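Local structure of T-cell surface protein tactile (Homo sapiens, 6ARQ) at residues V14-G19 with R87-S92; N23-T28 with K81-L86; G32-M37 with L101-E106. The protein promotes adhesion of NK cells to their targets by binding PVR, through an extracellular region whose first immunoglobulin V-type domain is the piece described here. The protein carries 1 engineered substitution. All blocks are in the same frame, centred on the assembly; numbering follows the deposited sequence.

Contact 1 of 3, residues V14-G19 with R87-S92; sequences VYATLG and RNMSSS. Engineered in segment 87-92: S91 (natural residue Cys).
M89 O is the polar atom on which the two segments converge, since it takes one conventional and one weaker hydrogen from the 14-19 side. G19 N donates to it at 2.9 Å in a nearly straight bond (169° at the hydrogen), the N-H arriving in the plane of the carbonyl. L18 CA adds a CA-H...O contact to the same oxygen at 3.5 Å, so two consecutive residues of the turn lean on one peptide carbonyl. The case illustrates how two segments that run steeply across each other, without forming a ladder, can still be joined by one hydrogen bond between them. G19 reaches that point with a left-handed backbone (phi 90°, psi 10°), a conformation easily adopted without a CB. Its CA also lies 3.4 Å from N88 OD1, the side-chain end that approaches the turn; N88 is a predicted glycosylation site that carries no sugar here. L18, for its part, lays CD2 over the backbone rather than against another side chain, 3.8 Å from S90 CA and close to the amide of S91, an engineered residue that is cysteine in the natural sequence. Inward, M89 is the buried member of the group. Its chain bends at the last torsion (chi3 -74°), carrying CE to within 3.8 Å of A16 CB, the apolar touch of the contact. This surface junction therefore joins the turn between strands 9-16 and 22-29 to the loop that links strand 79-86 with strand 95-104. The M89 backbone pairs further with S20, D21 accepts from N88 N, and M89 packs on V22 of strand 22-29 and on L115 of strand 107-117, beside the edge where A16 pairs with L116.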
loop_
_atom_site.group_PDB
_atom_site.type_symbol
_atom_site.label_atom_id
_atom_site.label_comp_id
_atom_site.label_asym_id
_atom_site.label_seq_id
_atom_site.Cartn_x
_atom_site.Cartn_y
_atom_site.Cartn_z
ATOM N N VAL A 14 -19.079 39.580 8.720
ATOM C CA VAL A 14 -19.914 40.757 8.462
ATOM C C VAL A 14 -21.127 40.691 9.394
ATOM O O VAL A 14 -21.864 39.703 9.376
ATOM C CB VAL A 14 -20.330 40.892 6.965
ATOM C CG1 VAL A 14 -21.111 42.181 6.722
ATOM C CG2 VAL A 14 -19.122 40.825 6.035
ATOM N N TYR A 15 -21.317 41.732 10.218
ATOM C CA TYR A 15 -22.432 41.798 11.157
ATOM C C TYR A 15 -23.442 42.851 10.727
ATOM O O TYR A 15 -23.066 43.974 10.384
ATOM C CB TYR A 15 -21.937 42.071 12.586
ATOM C CG TYR A 15 -21.166 40.918 13.189
ATOM C CD1 TYR A 15 -21.822 39.877 13.837
ATOM C CD2 TYR A 15 -19.777 40.872 13.119
ATOM C CE1 TYR A 15 -21.116 38.809 14.390
ATOM C CE2 TYR A 15 -19.059 39.813 13.674
ATOM C CZ TYR A 15 -19.732 38.785 14.311
ATOM O OH TYR A 15 -19.028 37.740 14.859
ATOM N N ALA A 16 -24.727 42.469 10.727
ATOM C CA ALA A 16 -25.856 43.322 10.355
ATOM C C ALA A 16 -27.099 42.955 11.180
ATOM O O ALA A 16 -27.068 41.971 11.918
ATOM C CB ALA A 16 -26.144 43.185 8.866
ATOM N N THR A 17 -28.178 43.754 11.075
ATOM C CA THR A 17 -29.430 43.508 11.797
ATOM C C THR A 17 -30.577 43.266 10.787
ATOM O O THR A 17 -30.325 43.192 9.582
ATOM C CB THR A 17 -29.721 44.654 12.795
ATOM O OG1 THR A 17 -30.797 44.266 13.648
ATOM C CG2 THR A 17 -30.040 45.993 12.114
ATOM N N LEU A 18 -31.823 43.123 11.286
ATOM C CA LEU A 18 -33.007 42.913 10.450
ATOM C C LEU A 18 -33.394 44.232 9.773
ATOM O O LEU A 18 -33.541 45.256 10.448
ATOM C CB LEU A 18 -34.185 42.352 11.277
ATOM C CG LEU A 18 -33.955 41.034 12.034
ATOM C CD1 LEU A 18 -34.925 40.899 13.188
ATOM C CD2 LEU A 18 -34.069 39.827 11.114
ATOM N N GLY A 19 -33.517 44.194 8.448
ATOM C CA GLY A 19 -33.865 45.355 7.633
ATOM C C GLY A 19 -32.674 46.166 7.156
ATOM O O GLY A 19 -32.850 47.269 6.626
ATOM N N ARG A 87 -30.527 43.577 0.340
ATOM C CA ARG A 87 -31.344 44.657 0.912
ATOM C C ARG A 87 -32.474 44.117 1.790
ATOM O O ARG A 87 -33.046 43.076 1.468
ATOM C CB ARG A 87 -31.934 45.533 -0.208
ATOM C CG ARG A 87 -30.886 46.227 -1.068
ATOM C CD ARG A 87 -31.505 47.002 -2.212
ATOM N NE ARG A 87 -30.528 47.261 -3.270
ATOM C CZ ARG A 87 -30.317 46.457 -4.307
ATOM N NH1 ARG A 87 -31.018 45.337 -4.440
ATOM N NH2 ARG A 87 -29.407 46.767 -5.220
ATOM N N ASN A 88 -32.814 44.856 2.878
ATOM C CA ASN A 88 -33.865 44.540 3.865
ATOM C C ASN A 88 -33.773 43.056 4.283
ATOM O O ASN A 88 -34.723 42.282 4.125
ATOM C CB ASN A 88 -35.259 44.900 3.324
ATOM C CG ASN A 88 -36.100 45.706 4.282
ATOM O OD1 ASN A 88 -36.456 45.256 5.378
ATOM N ND2 ASN A 88 -36.460 46.914 3.877
ATOM N N MET A 89 -32.588 42.677 4.786
ATOM C CA MET A 89 -32.206 41.320 5.169
ATOM C C MET A 89 -32.957 40.779 6.384
ATOM O O MET A 89 -33.355 41.538 7.270
ATOM C CB MET A 89 -30.698 41.260 5.447
ATOM C CG MET A 89 -29.846 41.567 4.230
ATOM S SD MET A 89 -28.072 41.487 4.556
ATOM C CE MET A 89 -27.841 42.979 5.497
ATOM N N SER A 90 -33.117 39.443 6.416
ATOM C CA SER A 90 -33.741 38.671 7.491
ATOM C C SER A 90 -32.759 37.582 7.976
ATOM O O SER A 90 -31.638 37.504 7.463
ATOM C CB SER A 90 -35.064 38.064 7.023
ATOM O OG SER A 90 -34.878 36.932 6.188
ATOM N N SER A 91 -33.177 36.750 8.957
ATOM C CA SER A 91 -32.359 35.672 9.527
ATOM C C SER A 91 -32.055 34.555 8.506
ATOM O O SER A 91 -31.045 33.868 8.648
ATOM C CB SER A 91 -33.037 35.079 10.758
ATOM O OG SER A 91 -34.305 34.525 10.445
ATOM N N SER A 92 -32.921 34.383 7.485
ATOM C CA SER A 92 -32.765 33.371 6.433
ATOM C C SER A 92 -31.614 33.707 5.466
ATOM O O SER A 92 -31.063 32.801 4.838
ATOM C CB SER A 92 -34.067 33.206 5.654
ATOM O OG SER A 92 -34.523 34.441 5.124
#

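Contact 2 of 3, residues N23-T28 with K81-L86; sequences NLTCQT and KWTLHL. With NAG (2-acetamido-2-deoxy-beta-D-glucopyranose), chain F.
L24 and L84 set their side chains side by side, pointing the same way into the sandwich, with L24 CD1 4.0 Å from L84 CD2. The same CD1 meets L86 CD1, that leucine lying aslant to it, so one methyl serves two partners. Next along this inner face, C26 CB sits at the edge of the W82 indole, near its plane. In W82 a chi1 of -180° sets CG anti to the backbone N, and the indole beyond it stacks on W39 of the facing sheet. Beneath these residues the strands run antiparallel in regular register: L24 pairs with L84 and C26 with W82 as hydrogen-bonded pairs, the shortest bond being C26 N to W82 O at 2.8 Å. On the outer face T25 and T83 cross, T25 OG1 resting 3.4 Å from T83 CG2, while Q27 and K81 run alongside each other. There the Q27 amide flanks the end of the lysine, OE1 3.5 Å from CE; NE2 and NZ are both donors and form no bond. The polar edge culminates at N23, whose ND2 is covalently linked to an N-acetylglucosamine. N23 OD1 takes a weak hydrogen bond from H85 ND1 at 3.4 Å, and a water within hydrogen-bonding reach of the same OD1 (2.7 Å) and of L86 O can link the two, though it has more acceptors in reach than protons. The far nitrogen of the imidazole, H85 NE2, bonds T71 OG1, so both ring nitrogens have partners, and H85 CE1 approaches the acetamide O7 of the sugar at 3.2 Å. This is the B-E strand pair of a V-type domain: strand 79-86 lies between 22-29 and 70-73, and C26 forms the intersheet disulfide with C99 of strand 95-104.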
loop_
_atom_site.group_PDB
_atom_site.type_symbol
_atom_site.label_atom_id
_atom_site.label_comp_id
_atom_site.label_asym_id
_atom_site.label_seq_id
_atom_site.Cartn_x
_atom_site.Cartn_y
_atom_site.Cartn_z
ATOM N N ASN A 23 -23.444 45.477 0.825
ATOM C CA ASN A 23 -22.877 45.179 -0.485
ATOM C C ASN A 23 -21.536 44.470 -0.292
ATOM O O ASN A 23 -20.554 45.102 0.110
ATOM C CB ASN A 23 -22.713 46.441 -1.365
ATOM C CG ASN A 23 -23.743 47.536 -1.221
ATOM O OD1 ASN A 23 -24.944 47.278 -1.037
ATOM N ND2 ASN A 23 -23.234 48.784 -1.338
ATOM N N LEU A 24 -21.507 43.149 -0.533
ATOM C CA LEU A 24 -20.284 42.353 -0.423
ATOM C C LEU A 24 -19.493 42.566 -1.704
ATOM O O LEU A 24 -19.950 42.163 -2.773
ATOM C CB LEU A 24 -20.592 40.858 -0.172
ATOM C CG LEU A 24 -21.518 40.510 1.008
ATOM C CD1 LEU A 24 -22.017 39.088 0.900
ATOM C CD2 LEU A 24 -20.831 40.721 2.352
ATOM N N THR A 25 -18.355 43.280 -1.613
ATOM C CA THR A 25 -17.545 43.630 -2.779
ATOM C C THR A 25 -16.180 42.943 -2.751
ATOM O O THR A 25 -15.455 43.024 -1.759
ATOM C CB THR A 25 -17.385 45.161 -2.877
ATOM O OG1 THR A 25 -18.649 45.790 -2.663
ATOM C CG2 THR A 25 -16.809 45.615 -4.217
ATOM N N CYS A 26 -15.835 42.292 -3.872
ATOM C CA CYS A 26 -14.554 41.633 -4.103
ATOM C C CYS A 26 -13.759 42.496 -5.091
ATOM O O CYS A 26 -14.003 42.443 -6.300
ATOM C CB CYS A 26 -14.755 40.205 -4.614
ATOM S SG CYS A 26 -15.483 39.072 -3.399
ATOM N N GLN A 27 -12.869 43.354 -4.564
ATOM C CA GLN A 27 -12.060 44.273 -5.365
ATOM C C GLN A 27 -10.732 43.626 -5.743
ATOM O O GLN A 27 -10.020 43.119 -4.873
ATOM C CB GLN A 27 -11.830 45.592 -4.607
ATOM C CG GLN A 27 -11.436 46.766 -5.506
ATOM C CD GLN A 27 -11.504 48.125 -4.837
ATOM O OE1 GLN A 27 -11.286 49.158 -5.480
ATOM N NE2 GLN A 27 -11.813 48.177 -3.544
ATOM N N THR A 28 -10.406 43.641 -7.046
ATOM C CA THR A 28 -9.174 43.059 -7.585
ATOM C C THR A 28 -8.691 43.850 -8.818
ATOM O O THR A 28 -9.451 44.627 -9.397
ATOM C CB THR A 28 -9.364 41.551 -7.887
ATOM O OG1 THR A 28 -8.110 40.978 -8.264
ATOM C CG2 THR A 28 -10.421 41.273 -8.959
ATOM N N LYS A 81 -14.628 45.685 -9.471
ATOM C CA LYS A 81 -15.408 45.615 -8.243
ATOM C C LYS A 81 -16.582 44.652 -8.468
ATOM O O LYS A 81 -17.568 45.013 -9.116
ATOM C CB LYS A 81 -15.888 47.013 -7.812
ATOM C CG LYS A 81 -14.916 47.751 -6.907
ATOM C CD LYS A 81 -15.444 49.141 -6.569
ATOM C CE LYS A 81 -14.679 49.812 -5.454
ATOM N NZ LYS A 81 -15.066 49.287 -4.117
ATOM N N TRP A 82 -16.433 43.407 -7.989
ATOM C CA TRP A 82 -17.437 42.346 -8.100
ATOM C C TRP A 82 -18.308 42.406 -6.841
ATOM O O TRP A 82 -17.870 42.008 -5.761
ATOM C CB TRP A 82 -16.734 40.984 -8.304
ATOM C CG TRP A 82 -17.612 39.772 -8.447
ATOM C CD1 TRP A 82 -17.455 38.581 -7.804
ATOM C CD2 TRP A 82 -18.708 39.592 -9.361
ATOM N NE1 TRP A 82 -18.397 37.678 -8.237
ATOM C CE2 TRP A 82 -19.179 38.272 -9.193
ATOM C CE3 TRP A 82 -19.353 40.426 -10.293
ATOM C CZ2 TRP A 82 -20.275 37.770 -9.906
ATOM C CZ3 TRP A 82 -20.439 39.928 -10.997
ATOM C CH2 TRP A 82 -20.891 38.616 -10.798
ATOM N N THR A 83 -19.521 42.974 -6.979
ATOM C CA THR A 83 -20.434 43.221 -5.862
ATOM C C THR A 83 -21.713 42.379 -5.905
ATOM O O THR A 83 -22.294 42.181 -6.971
ATOM C CB THR A 83 -20.811 44.718 -5.834
ATOM O OG1 THR A 83 -19.660 45.513 -6.132
ATOM C CG2 THR A 83 -21.394 45.158 -4.501
ATOM N N LEU A 84 -22.161 41.931 -4.714
ATOM C CA LEU A 84 -23.406 41.201 -4.458
ATOM C C LEU A 84 -24.253 42.061 -3.510
ATOM O O LEU A 84 -23.818 42.358 -2.394
ATOM C CB LEU A 84 -23.119 39.800 -3.875
ATOM C CG LEU A 84 -24.312 38.964 -3.393
ATOM C CD1 LEU A 84 -25.061 38.327 -4.557
ATOM C CD2 LEU A 84 -23.857 37.886 -2.435
ATOM N N HIS A 85 -25.437 42.491 -3.972
ATOM C CA HIS A 85 -26.322 43.371 -3.212
ATOM C C HIS A 85 -27.390 42.605 -2.444
ATOM O O HIS A 85 -28.088 41.760 -3.008
ATOM C CB HIS A 85 -26.982 44.404 -4.133
ATOM C CG HIS A 85 -25.996 45.250 -4.871
ATOM N ND1 HIS A 85 -25.363 46.315 -4.261
ATOM C CD2 HIS A 85 -25.547 45.144 -6.142
ATOM C CE1 HIS A 85 -24.562 46.828 -5.178
ATOM N NE2 HIS A 85 -24.637 46.156 -6.325
ATOM N N LEU A 86 -27.507 42.920 -1.141
ATOM C CA LEU A 86 -28.483 42.343 -0.213
ATOM C C LEU A 86 -29.194 43.486 0.500
ATOM O O LEU A 86 -28.533 44.308 1.138
ATOM C CB LEU A 86 -27.802 41.387 0.789
ATOM C CG LEU A 86 -27.068 40.172 0.200
ATOM C CD1 LEU A 86 -26.001 39.671 1.143
ATOM C CD2 LEU A 86 -28.034 39.053 -0.168
HETATM C C1 NAG F . -24.010 49.986 -1.211
HETATM C C2 NAG F . -24.853 50.279 -2.453
HETATM C C3 NAG F . -25.651 51.556 -2.174
HETATM C C4 NAG F . -26.455 51.444 -0.878
HETATM C C5 NAG F . -25.534 51.101 0.294
HETATM C C6 NAG F . -26.275 50.825 1.582
HETATM C C7 NAG F . -24.316 50.254 -4.873
HETATM C C8 NAG F . -23.230 50.443 -5.890
HETATM N N2 NAG F . -23.963 50.464 -3.590
HETATM O O3 NAG F . -26.528 51.824 -3.263
HETATM O O4 NAG F . -27.118 52.677 -0.618
HETATM O O5 NAG F . -24.791 49.908 -0.012
HETATM O O6 NAG F . -25.387 50.421 2.617
HETATM O O7 NAG F . -25.459 49.933 -5.194
HETATM O O HOH W 1 -27.479 46.309 -0.704
#

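Contact 3 of 3, residues G32-M37 with L101-E106; sequences GFFVQM and LVLYPE
V35 and V102 form the tight centre of this contact, V35 CB meeting V102 CG1 at 3.8 Å where the strands slip by one residue. V35 and Q36 both face V102, a classic beta bulge: V102 O accepts from V35 N at 2.8 Å and, weakly, from Q36 N. In the bulge V35 CB points toward strand 101-104, and its CG2 reaches Y104 CB at 3.8 Å. Beyond the bulge regular pairing resumes, with V102 N bonded to Q36 O. The inner face is apolar: L103 CG lies 3.7 Å from F34 CD1, and L101 CD2 touches CB, SD and CE of M37, whose bent chain wraps that methyl. On the other face the F33 and Y104 rings are nearly parallel (15° between planes) yet slid so far apart, 5.5 Å between centroids, that they barely overlap. Y104 CB lies over one face of F33, a CH-pi contact 3.9 Å from the ring centroid. F33 comes to this place with CG between its backbone N and carbonyl carbon (chi1 63°). Their backbones form a hydrogen-bonded pair, F33 N to Y104 O and Y104 N to F33 O; past it the contact thins. There G32 CA makes a CA-H...O contact with Y104 O, and P105, which follows a cis peptide bond, comes near the glycine through CD. The E106 carboxylate turns instead to T30 OG1. A chain of another protein in the assembly meets the F33 and Y104 rings and packs on V35 and Q36, consistent with an adhesion surface. In V-domain terms these are strands C and F at the centre of the larger sheet, flanked by strands 46-53 and 107-117, their inner side chains lying against T28 and W82 of the facing sheet.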
loop_
_atom_site.group_PDB
_atom_site.type_symbol
_atom_site.label_atom_id
_atom_site.label_comp_id
_atom_site.label_asym_id
_atom_site.label_seq_id
_atom_site.Cartn_x
_atom_site.Cartn_y
_atom_site.Cartn_z
ATOM N N GLY A 32 -3.253 41.521 -17.004
ATOM C CA GLY A 32 -3.816 41.105 -18.280
ATOM C C GLY A 32 -5.302 41.356 -18.426
ATOM O O GLY A 32 -5.708 42.448 -18.836
ATOM N N PHE A 33 -6.126 40.331 -18.107
ATOM C CA PHE A 33 -7.588 40.393 -18.221
ATOM C C PHE A 33 -8.296 39.482 -17.206
ATOM O O PHE A 33 -7.687 38.554 -16.668
ATOM C CB PHE A 33 -8.040 40.025 -19.653
ATOM C CG PHE A 33 -7.723 38.618 -20.112
ATOM C CD1 PHE A 33 -6.501 38.320 -20.703
ATOM C CD2 PHE A 33 -8.663 37.602 -19.994
ATOM C CE1 PHE A 33 -6.209 37.021 -21.129
ATOM C CE2 PHE A 33 -8.371 36.303 -20.422
ATOM C CZ PHE A 33 -7.148 36.022 -20.990
ATOM N N PHE A 34 -9.598 39.750 -16.973
ATOM C CA PHE A 34 -10.469 38.960 -16.103
ATOM C C PHE A 34 -11.094 37.843 -16.929
ATOM O O PHE A 34 -11.658 38.107 -17.992
ATOM C CB PHE A 34 -11.555 39.837 -15.452
ATOM C CG PHE A 34 -11.032 40.978 -14.614
ATOM C CD1 PHE A 34 -10.517 40.751 -13.342
ATOM C CD2 PHE A 34 -11.077 42.284 -15.086
ATOM C CE1 PHE A 34 -10.029 41.808 -12.569
ATOM C CE2 PHE A 34 -10.602 43.343 -14.306
ATOM C CZ PHE A 34 -10.067 43.095 -13.059
ATOM N N VAL A 35 -10.963 36.595 -16.465
ATOM C CA VAL A 35 -11.478 35.428 -17.178
ATOM C C VAL A 35 -12.970 35.233 -16.851
ATOM O O VAL A 35 -13.787 35.223 -17.770
ATOM C CB VAL A 35 -10.631 34.159 -16.891
ATOM C CG1 VAL A 35 -11.244 32.916 -17.525
ATOM C CG2 VAL A 35 -9.192 34.341 -17.361
ATOM N N GLN A 36 -13.317 35.078 -15.561
ATOM C CA GLN A 36 -14.688 34.859 -15.084
ATOM C C GLN A 36 -14.785 35.135 -13.584
ATOM O O GLN A 36 -13.770 35.098 -12.886
ATOM C CB GLN A 36 -15.122 33.407 -15.378
ATOM C CG GLN A 36 -16.622 33.212 -15.531
ATOM C CD GLN A 36 -16.983 31.755 -15.620
ATOM O OE1 GLN A 36 -17.110 31.060 -14.610
ATOM N NE2 GLN A 36 -17.177 31.268 -16.833
ATOM N N MET A 37 -16.002 35.397 -13.086
ATOM C CA MET A 37 -16.247 35.635 -11.664
ATOM C C MET A 37 -17.634 35.165 -11.261
ATOM O O MET A 37 -18.567 35.260 -12.057
ATOM C CB MET A 37 -16.026 37.098 -11.257
ATOM C CG MET A 37 -16.658 38.113 -12.174
ATOM S SD MET A 37 -15.868 39.714 -11.938
ATOM C CE MET A 37 -14.358 39.481 -12.899
ATOM N N LEU A 101 -12.808 34.750 -8.216
ATOM C CA LEU A 101 -12.339 35.604 -9.299
ATOM C C LEU A 101 -11.228 34.908 -10.076
ATOM O O LEU A 101 -10.165 34.627 -9.520
ATOM C CB LEU A 101 -11.853 36.961 -8.754
ATOM C CG LEU A 101 -12.904 37.858 -8.106
ATOM C CD1 LEU A 101 -12.317 38.608 -6.939
ATOM C CD2 LEU A 101 -13.489 38.832 -9.106
ATOM N N VAL A 102 -11.489 34.604 -11.356
ATOM C CA VAL A 102 -10.512 33.964 -12.238
ATOM C C VAL A 102 -9.880 35.075 -13.081
ATOM O O VAL A 102 -10.574 35.759 -13.833
ATOM C CB VAL A 102 -11.092 32.804 -13.096
ATOM C CG1 VAL A 102 -9.980 32.066 -13.835
ATOM C CG2 VAL A 102 -11.893 31.826 -12.239
ATOM N N LEU A 103 -8.573 35.279 -12.895
ATOM C CA LEU A 103 -7.770 36.309 -13.553
ATOM C C LEU A 103 -6.650 35.688 -14.377
ATOM O O LEU A 103 -6.152 34.616 -14.023
ATOM C CB LEU A 103 -7.158 37.229 -12.479
ATOM C CG LEU A 103 -7.976 38.431 -11.986
ATOM C CD1 LEU A 103 -9.079 38.014 -11.022
ATOM C CD2 LEU A 103 -7.084 39.418 -11.265
ATOM N N TYR A 104 -6.234 36.368 -15.456
ATOM C CA TYR A 104 -5.126 35.896 -16.281
ATOM C C TYR A 104 -4.025 36.962 -16.347
ATOM O O TYR A 104 -4.303 38.098 -16.742
ATOM C CB TYR A 104 -5.581 35.483 -17.691
ATOM C CG TYR A 104 -4.664 34.456 -18.322
ATOM C CD1 TYR A 104 -3.525 34.844 -19.024
ATOM C CD2 TYR A 104 -4.918 33.093 -18.193
ATOM C CE1 TYR A 104 -2.658 33.901 -19.575
ATOM C CE2 TYR A 104 -4.066 32.141 -18.752
ATOM C CZ TYR A 104 -2.936 32.550 -19.442
ATOM O OH TYR A 104 -2.095 31.612 -19.991
ATOM N N PRO A 105 -2.780 36.644 -15.926
ATOM C CA PRO A 105 -2.274 35.345 -15.456
ATOM C C PRO A 105 -2.146 35.241 -13.924
ATOM O O PRO A 105 -1.323 34.461 -13.437
ATOM C CB PRO A 105 -0.898 35.294 -16.126
ATOM C CG PRO A 105 -0.432 36.760 -16.128
ATOM C CD PRO A 105 -1.679 37.625 -16.000
ATOM N N GLU A 106 -2.953 36.016 -13.168
ATOM C CA GLU A 106 -2.913 36.054 -11.696
ATOM C C GLU A 106 -3.492 34.788 -11.044
ATOM O O GLU A 106 -3.130 34.470 -9.909
ATOM C CB GLU A 106 -3.645 37.292 -11.151
ATOM C CG GLU A 106 -2.889 38.600 -11.327
ATOM C CD GLU A 106 -2.883 39.174 -12.732
ATOM O OE1 GLU A 106 -1.796 39.578 -13.198
ATOM O OE2 GLU A 106 -3.956 39.187 -13.379
#

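In the fold
Together the three contacts trace the long axis of one immunoglobulin sandwich. Contact 2 lies near the middle of the chain, its centre about 16 Å from that of either neighbour, whereas contacts 1 and 3 stand on opposite sides of the chain's centre, about 31 Å apart between centres and about 15 Å between nearest atoms. Core packing bridges the gaps: V14 CG2 meets L24 CD2 at 4.1 Å between contacts 1 and 2, and C26 CB meets L101 CD1 at 3.7 Å between contacts 2 and 3. The N23 glycan projects from contact 2, about 8 Å from the M89 side chain of contact 1; of the three, contact 3 is the one the other protein touches.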